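Local coordinates for protein membrane-anchored mycosin mycp1 (Mycobacterium thermoresistibile, PDB 4HVL) that probably acts as a membrane-anchored, subtilisin-like serine endopeptidase of the ESX-1 (type VII) secretion system and binds zinc ions, at residues 65-70 with 129-134; 175-180 with 207-212; 103-108 with 311-316. All coordinates share one frame; numbering follows the deposited sequence.

All three contacts are buried in the core of the subtilase fold, though contact 2 reaches outward at N208. Contacts 1 and 2 lie in the same parallel sheet. Strands 65-70 and 176-179 are neighbours there, so the two strand pairs make a continuous run of four. Both are held by backbone hydrogen bonds with aliphatic packing on the flanks. Contact 3 is different: two helices meet mainly through apolar side chains, without hydrogen bonds between them. It packs on the sheet, where T105 bonds to D70 and touches N178. The predicted charge relay residues D70 and S312 belong to contacts 1 and 3. Contacts 1 and 3 also carry zinc ions; contact 2 holds no metal ligand or predicted catalytic residue.

Contact 1 of 3, residues 65-70 with 129-134; sequences TVAVID and LSLRHT. With ZN (zinc ion), chain B.
D70 O takes the N-H of H133 at 2.8 Å, nearly along the C=O axis, and a weak bond from T134 N at 3.3 Å. The chain leaves strand 127-132 here. H133 ND1 and T134 OG1 both bind one zinc ion, each at 2.1 Å, and E181 adds to the same site. The other ring nitrogen, H133 NE2, bonds to S158 O, which helps fix the rotation of the ring. Upstream, four backbone bonds tie the parallel strands: L129 N to V66 O, V68 N to L129 O, L131 N to V68 O and D70 N to L131 O.

A67, I69, L129 and L131 share one sheet face, covered in part by helix 154-171. I69 CG2 meets H133 CB at 3.6 Å. L131 CD1 lies 3.9 Å from A67 CB. At the start, T65 CG2 presses tightly on L129 CD1 at 3.5 Å. V68, S130 and D70 face the other way. V68 packs on helix 102-110, and S130 OG bonds to G94 O. D70 OD1 bonds to H101 ND1, and OD2 is held by S180 and T105. This is consistent with the Asp-His pair of the subtilisin catalytic triad, as predicted for D70 and H101.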
# COMPACT_ATOMS: atom_id res chain seq x y z
N THR A 65 1.38 16.07 -0.36
CA THR A 65 0.06 15.46 -0.39
C THR A 65 0.22 13.98 -0.78
O THR A 65 0.82 13.67 -1.81
CB THR A 65 -0.85 16.18 -1.42
OG1 THR A 65 -1.04 17.56 -1.02
CG2 THR A 65 -2.23 15.51 -1.56
N VAL A 66 -0.27 13.08 0.07
CA VAL A 66 -0.23 11.66 -0.18
C VAL A 66 -1.64 11.18 -0.50
O VAL A 66 -2.58 11.41 0.28
CB VAL A 66 0.31 10.86 1.03
CG1 VAL A 66 0.45 9.39 0.66
CG2 VAL A 66 1.64 11.42 1.53
N ALA A 67 -1.78 10.51 -1.65
CA ALA A 67 -3.02 9.84 -1.99
C ALA A 67 -2.97 8.40 -1.50
O ALA A 67 -1.95 7.69 -1.68
CB ALA A 67 -3.27 9.86 -3.48
N VAL A 68 -4.07 7.96 -0.87
CA VAL A 68 -4.15 6.64 -0.27
C VAL A 68 -5.25 5.86 -0.95
O VAL A 68 -6.42 6.21 -0.82
CB VAL A 68 -4.44 6.74 1.23
CG1 VAL A 68 -4.38 5.35 1.87
CG2 VAL A 68 -3.46 7.69 1.91
N ILE A 69 -4.87 4.84 -1.72
CA ILE A 69 -5.83 3.98 -2.41
C ILE A 69 -6.00 2.77 -1.50
O ILE A 69 -5.08 1.97 -1.32
CB ILE A 69 -5.33 3.59 -3.82
CG1 ILE A 69 -4.95 4.86 -4.60
CG2 ILE A 69 -6.37 2.75 -4.54
CD1 ILE A 69 -4.63 4.62 -6.05
N ASP A 70 -7.18 2.64 -0.91
CA ASP A 70 -7.42 1.71 0.19
C ASP A 70 -8.96 1.56 0.33
O ASP A 70 -9.66 1.54 -0.69
CB ASP A 70 -6.73 2.27 1.44
CG ASP A 70 -6.45 1.22 2.50
OD1 ASP A 70 -7.44 0.58 2.96
OD2 ASP A 70 -5.25 1.06 2.90
N LEU A 129 -5.21 12.43 0.72
CA LEU A 129 -6.37 12.26 -0.16
C LEU A 129 -6.79 10.80 -0.10
O LEU A 129 -5.94 9.91 -0.26
CB LEU A 129 -6.02 12.63 -1.59
CG LEU A 129 -5.42 14.03 -1.73
CD1 LEU A 129 -5.08 14.31 -3.18
CD2 LEU A 129 -6.37 15.09 -1.17
N SER A 130 -8.08 10.54 0.17
CA SER A 130 -8.60 9.17 0.30
C SER A 130 -9.39 8.71 -0.93
O SER A 130 -10.41 9.29 -1.28
CB SER A 130 -9.48 9.04 1.56
OG SER A 130 -10.03 7.72 1.68
N LEU A 131 -8.90 7.65 -1.55
CA LEU A 131 -9.60 7.00 -2.67
C LEU A 131 -10.00 5.62 -2.20
O LEU A 131 -9.14 4.83 -1.78
CB LEU A 131 -8.68 6.85 -3.87
CG LEU A 131 -8.19 8.11 -4.57
CD1 LEU A 131 -6.97 8.71 -3.87
CD2 LEU A 131 -7.85 7.79 -6.02
N ARG A 132 -11.30 5.33 -2.22
CA ARG A 132 -11.77 4.01 -1.87
C ARG A 132 -11.79 3.15 -3.14
O ARG A 132 -12.53 3.43 -4.08
CB ARG A 132 -13.13 4.01 -1.17
CG ARG A 132 -13.65 2.59 -0.98
CD ARG A 132 -14.70 2.46 0.09
NE ARG A 132 -15.96 3.08 -0.31
CZ ARG A 132 -17.10 2.97 0.36
NH1 ARG A 132 -17.15 2.26 1.46
NH2 ARG A 132 -18.18 3.60 -0.08
N HIS A 133 -10.98 2.11 -3.14
CA HIS A 133 -10.94 1.14 -4.22
C HIS A 133 -11.47 -0.25 -3.81
O HIS A 133 -11.95 -0.99 -4.68
CB HIS A 133 -9.52 1.02 -4.79
CG HIS A 133 -9.40 -0.05 -5.83
ND1 HIS A 133 -8.95 -1.32 -5.53
CD2 HIS A 133 -9.80 -0.08 -7.12
CE1 HIS A 133 -9.03 -2.07 -6.61
NE2 HIS A 133 -9.53 -1.34 -7.59
N THR A 134 -11.42 -0.60 -2.52
CA THR A 134 -11.86 -1.92 -2.03
C THR A 134 -12.76 -1.80 -0.82
O THR A 134 -12.57 -0.89 -0.02
CB THR A 134 -10.65 -2.81 -1.64
OG1 THR A 134 -10.01 -3.27 -2.82
CG2 THR A 134 -11.05 -4.05 -0.86
ZN ZN B . -8.35 -2.31 -3.74

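Contact 2 of 3, residues 175-180 with 207-212; sequences QVINIS and KNAVVI
Strands 176-179 and 210-212 run parallel, their axes 15° apart, and four backbone hydrogen bonds join the two segments. V210 N reaches Q175 O at 3.0 Å from above the carbonyl plane, 45° out of it. The other three bonds are I177 N to V210 O, I212 N to I177 O and I179 N to I212 O. In these the donor lies close to the line of the carbonyl.

I177 and V211 share one face, with I179 beside them. The tightest side-chain contact is I179 CD1 on V211 CG1 at 3.6 Å. I179 CG1 stands anti to the carbonyl carbon (chi1 -54°), and the trans chi2 (-173°) extends CD1 toward the valine methyl. I177 CD1 meets A209 CB at 4.0 Å, and I177 CB lies 4.4 Å from V211 CG2. Helices 154-171 and 194-206 pack over this side.

V176, V210 and I212 occupy the opposite face. There V176 CG1 makes looser contacts, at 4.5 Å to both V210 CG1 and I212 CG1. Helix 334-343 packs on V210, and helix 311-328 on I212. Q175 O has a second donor in R326 NH1, which also bonds to N208 O. Side-chain packing is wholly aliphatic across the strands, while polar pairing is left to the backbone. This is consistent with a buried strand pair whose backbone polar groups find their partners within the sheet.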
# COMPACT_ATOMS: atom_id res chain seq x y z
N GLN A 175 1.88 13.85 -4.57
CA GLN A 175 3.28 13.64 -4.94
C GLN A 175 3.77 12.28 -4.49
O GLN A 175 4.86 11.84 -4.90
CB GLN A 175 4.17 14.73 -4.36
CG GLN A 175 3.83 16.12 -4.85
CD GLN A 175 2.89 16.86 -3.93
OE1 GLN A 175 2.69 16.48 -2.79
NE2 GLN A 175 2.28 17.90 -4.45
N VAL A 176 2.96 11.62 -3.65
CA VAL A 176 3.13 10.22 -3.25
C VAL A 176 1.76 9.55 -3.35
O VAL A 176 0.75 10.13 -2.92
CB VAL A 176 3.67 10.11 -1.82
CG1 VAL A 176 3.98 8.67 -1.44
CG2 VAL A 176 4.91 10.99 -1.66
N ILE A 177 1.73 8.36 -3.97
CA ILE A 177 0.53 7.56 -4.07
C ILE A 177 0.76 6.20 -3.40
O ILE A 177 1.56 5.37 -3.89
CB ILE A 177 0.11 7.33 -5.54
CG1 ILE A 177 -0.10 8.68 -6.24
CG2 ILE A 177 -1.17 6.51 -5.61
CD1 ILE A 177 -0.39 8.59 -7.72
N ASN A 178 0.06 5.96 -2.31
CA ASN A 178 0.14 4.70 -1.58
C ASN A 178 -0.95 3.77 -2.06
O ASN A 178 -2.14 4.07 -1.90
CB ASN A 178 -0.05 4.96 -0.08
CG ASN A 178 0.11 3.72 0.77
OD1 ASN A 178 1.21 3.34 1.18
ND2 ASN A 178 -0.99 3.10 1.08
N ILE A 179 -0.55 2.64 -2.64
CA ILE A 179 -1.50 1.66 -3.15
C ILE A 179 -1.49 0.43 -2.24
O ILE A 179 -0.53 -0.33 -2.21
CB ILE A 179 -1.17 1.23 -4.60
CG1 ILE A 179 -1.05 2.47 -5.49
CG2 ILE A 179 -2.24 0.27 -5.12
CD1 ILE A 179 -0.89 2.21 -6.99
N SER A 180 -2.57 0.27 -1.48
CA SER A 180 -2.72 -0.85 -0.59
C SER A 180 -3.21 -2.08 -1.37
O SER A 180 -3.07 -3.19 -0.90
CB SER A 180 -3.69 -0.54 0.56
OG SER A 180 -3.31 0.63 1.28
N LYS A 207 3.08 12.91 -14.18
CA LYS A 207 2.62 13.76 -13.08
C LYS A 207 3.58 13.82 -11.88
O LYS A 207 3.24 14.39 -10.85
CB LYS A 207 1.21 13.33 -12.64
CG LYS A 207 0.19 13.27 -13.77
CD LYS A 207 -0.17 14.65 -14.35
CE LYS A 207 -1.29 14.52 -15.38
NZ LYS A 207 -1.59 15.74 -16.19
N ASN A 208 4.79 13.28 -12.00
CA ASN A 208 5.82 13.49 -10.96
C ASN A 208 5.47 12.88 -9.58
O ASN A 208 5.78 13.48 -8.54
CB ASN A 208 6.12 15.01 -10.82
CG ASN A 208 7.22 15.30 -9.81
OD1 ASN A 208 8.28 14.68 -9.84
ND2 ASN A 208 6.98 16.27 -8.89
N ALA A 209 4.83 11.72 -9.58
CA ALA A 209 4.42 11.08 -8.33
C ALA A 209 5.20 9.82 -8.05
O ALA A 209 5.53 9.05 -8.94
CB ALA A 209 2.93 10.77 -8.34
N VAL A 210 5.50 9.64 -6.78
CA VAL A 210 6.15 8.43 -6.30
C VAL A 210 5.03 7.46 -6.05
O VAL A 210 4.08 7.85 -5.37
CB VAL A 210 6.87 8.68 -4.98
CG1 VAL A 210 7.19 7.35 -4.28
CG2 VAL A 210 8.13 9.49 -5.22
N VAL A 211 5.12 6.24 -6.58
CA VAL A 211 4.09 5.24 -6.32
C VAL A 211 4.63 4.10 -5.48
O VAL A 211 5.60 3.49 -5.84
CB VAL A 211 3.49 4.65 -7.63
CG1 VAL A 211 2.36 3.70 -7.30
CG2 VAL A 211 2.96 5.77 -8.51
N ILE A 212 3.97 3.82 -4.36
CA ILE A 212 4.37 2.75 -3.44
C ILE A 212 3.25 1.70 -3.44
O ILE A 212 2.07 2.04 -3.35
CB ILE A 212 4.55 3.28 -2.02
CG1 ILE A 212 5.52 4.48 -1.96
CG2 ILE A 212 5.02 2.18 -1.10
CD1 ILE A 212 6.94 4.24 -2.47

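Contact 3 of 3, residues 103-108 with 311-316; sequences TLTASV and TSFAAA. With ZN (zinc ion), chain G; ACT (acetate ion), chain M.
F313 lays its ring edge against helix 102-110. L104 CB lies in the plane of the ring, 3.8 Å from CE1. V108 CG2 also comes to the ring edge, 3.8 Å from CD1. The F313 side chain leaves its helix with CG anti to the carbonyl carbon (chi1 -67°), and this swings the ring across to L104 and V108. Beside it, A316 CB fits between T105 and V108. It touches T105 CG2 and V108 CG1, each at 3.8 Å, and lies just as near T105 O. The small alanine is consistent with the close approach here, with the helix segments 9.0 Å apart at their axes and crossing at -30°.

Further out, polar bonds fix the first helix. S107 OG donates to L104 O at 2.7 Å. That carbonyl also accepts V108 N, so two donors hold it. T105 OG1 joins the helix to D70 of the sheet, with H101 O as its local second partner.

At the start of the second helix, S312 OG binds a zinc ion at 2.2 Å. H101 NE2, one water and both oxygens of an acetate, probably from the crystallisation liquor, complete its shell. S312 N donates to acetate OXT at 3.1 Å, and N217 ND2 also bonds to the acetate. The zinc therefore bridges the predicted catalytic serine and histidine. A serine at the N-terminal end of one buried helix, beside a histidine just before the start of another, is the layout of the subtilase active site.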
# COMPACT_ATOMS: atom_id res chain seq x y z
N THR A 103 -8.67 4.01 7.09
CA THR A 103 -8.49 5.02 8.12
C THR A 103 -7.16 4.76 8.84
O THR A 103 -6.40 5.69 9.11
CB THR A 103 -9.65 4.98 9.13
OG1 THR A 103 -10.89 5.20 8.42
CG2 THR A 103 -9.47 6.06 10.18
N LEU A 104 -6.90 3.50 9.11
CA LEU A 104 -5.68 3.10 9.86
C LEU A 104 -4.44 3.29 9.00
O LEU A 104 -3.46 3.82 9.47
CB LEU A 104 -5.79 1.67 10.38
CG LEU A 104 -6.70 1.45 11.60
CD1 LEU A 104 -8.17 1.76 11.33
CD2 LEU A 104 -6.58 0.02 12.11
N THR A 105 -4.49 2.86 7.75
CA THR A 105 -3.41 3.13 6.80
C THR A 105 -3.02 4.62 6.75
O THR A 105 -1.86 4.98 6.94
CB THR A 105 -3.82 2.69 5.39
OG1 THR A 105 -4.24 1.34 5.45
CG2 THR A 105 -2.66 2.81 4.40
N ALA A 106 -4.03 5.46 6.53
CA ALA A 106 -3.81 6.90 6.47
C ALA A 106 -3.19 7.43 7.76
O ALA A 106 -2.30 8.30 7.70
CB ALA A 106 -5.12 7.64 6.16
N SER A 107 -3.60 6.86 8.91
CA SER A 107 -3.05 7.30 10.20
C SER A 107 -1.57 6.98 10.35
O SER A 107 -0.82 7.76 10.95
CB SER A 107 -3.84 6.73 11.39
OG SER A 107 -3.52 5.37 11.64
N VAL A 108 -1.15 5.84 9.80
CA VAL A 108 0.26 5.44 9.85
C VAL A 108 1.13 6.38 8.99
O VAL A 108 2.22 6.80 9.41
CB VAL A 108 0.43 3.94 9.45
CG1 VAL A 108 1.88 3.59 9.19
CG2 VAL A 108 -0.10 3.02 10.54
N THR A 311 0.70 -6.19 4.74
CA THR A 311 1.63 -5.44 3.90
C THR A 311 1.16 -4.03 3.52
O THR A 311 1.98 -3.19 3.18
CB THR A 311 2.03 -6.22 2.63
OG1 THR A 311 0.86 -6.60 1.90
CG2 THR A 311 2.82 -7.47 3.02
N SER A 312 -0.14 -3.75 3.61
CA SER A 312 -0.63 -2.38 3.44
C SER A 312 0.03 -1.43 4.46
O SER A 312 0.36 -0.30 4.12
CB SER A 312 -2.17 -2.29 3.50
OG SER A 312 -2.74 -2.99 4.61
N PHE A 313 0.27 -1.90 5.69
CA PHE A 313 0.94 -1.09 6.71
C PHE A 313 2.43 -0.88 6.40
O PHE A 313 2.94 0.22 6.58
CB PHE A 313 0.70 -1.64 8.13
CG PHE A 313 -0.74 -1.51 8.55
CD1 PHE A 313 -1.24 -0.27 8.96
CD2 PHE A 313 -1.60 -2.60 8.49
CE1 PHE A 313 -2.57 -0.12 9.31
CE2 PHE A 313 -2.94 -2.45 8.84
CZ PHE A 313 -3.42 -1.21 9.24
N ALA A 314 3.11 -1.92 5.93
CA ALA A 314 4.46 -1.78 5.43
C ALA A 314 4.53 -0.69 4.35
O ALA A 314 5.39 0.22 4.40
CB ALA A 314 4.97 -3.10 4.88
N ALA A 315 3.62 -0.76 3.39
CA ALA A 315 3.57 0.25 2.34
C ALA A 315 3.31 1.64 2.89
O ALA A 315 3.89 2.60 2.41
CB ALA A 315 2.54 -0.10 1.28
N ALA A 316 2.45 1.72 3.91
CA ALA A 316 2.13 3.00 4.55
C ALA A 316 3.37 3.63 5.18
O ALA A 316 3.59 4.83 5.01
CB ALA A 316 1.00 2.86 5.58
ZN ZN G . -4.22 -4.61 4.89
C ACT M . -3.18 -5.39 2.86
O ACT M . -4.27 -4.75 2.74
OXT ACT M . -2.62 -5.53 3.98
CH3 ACT M . -2.58 -5.93 1.58
O HOH W 1 -5.40 -6.39 4.98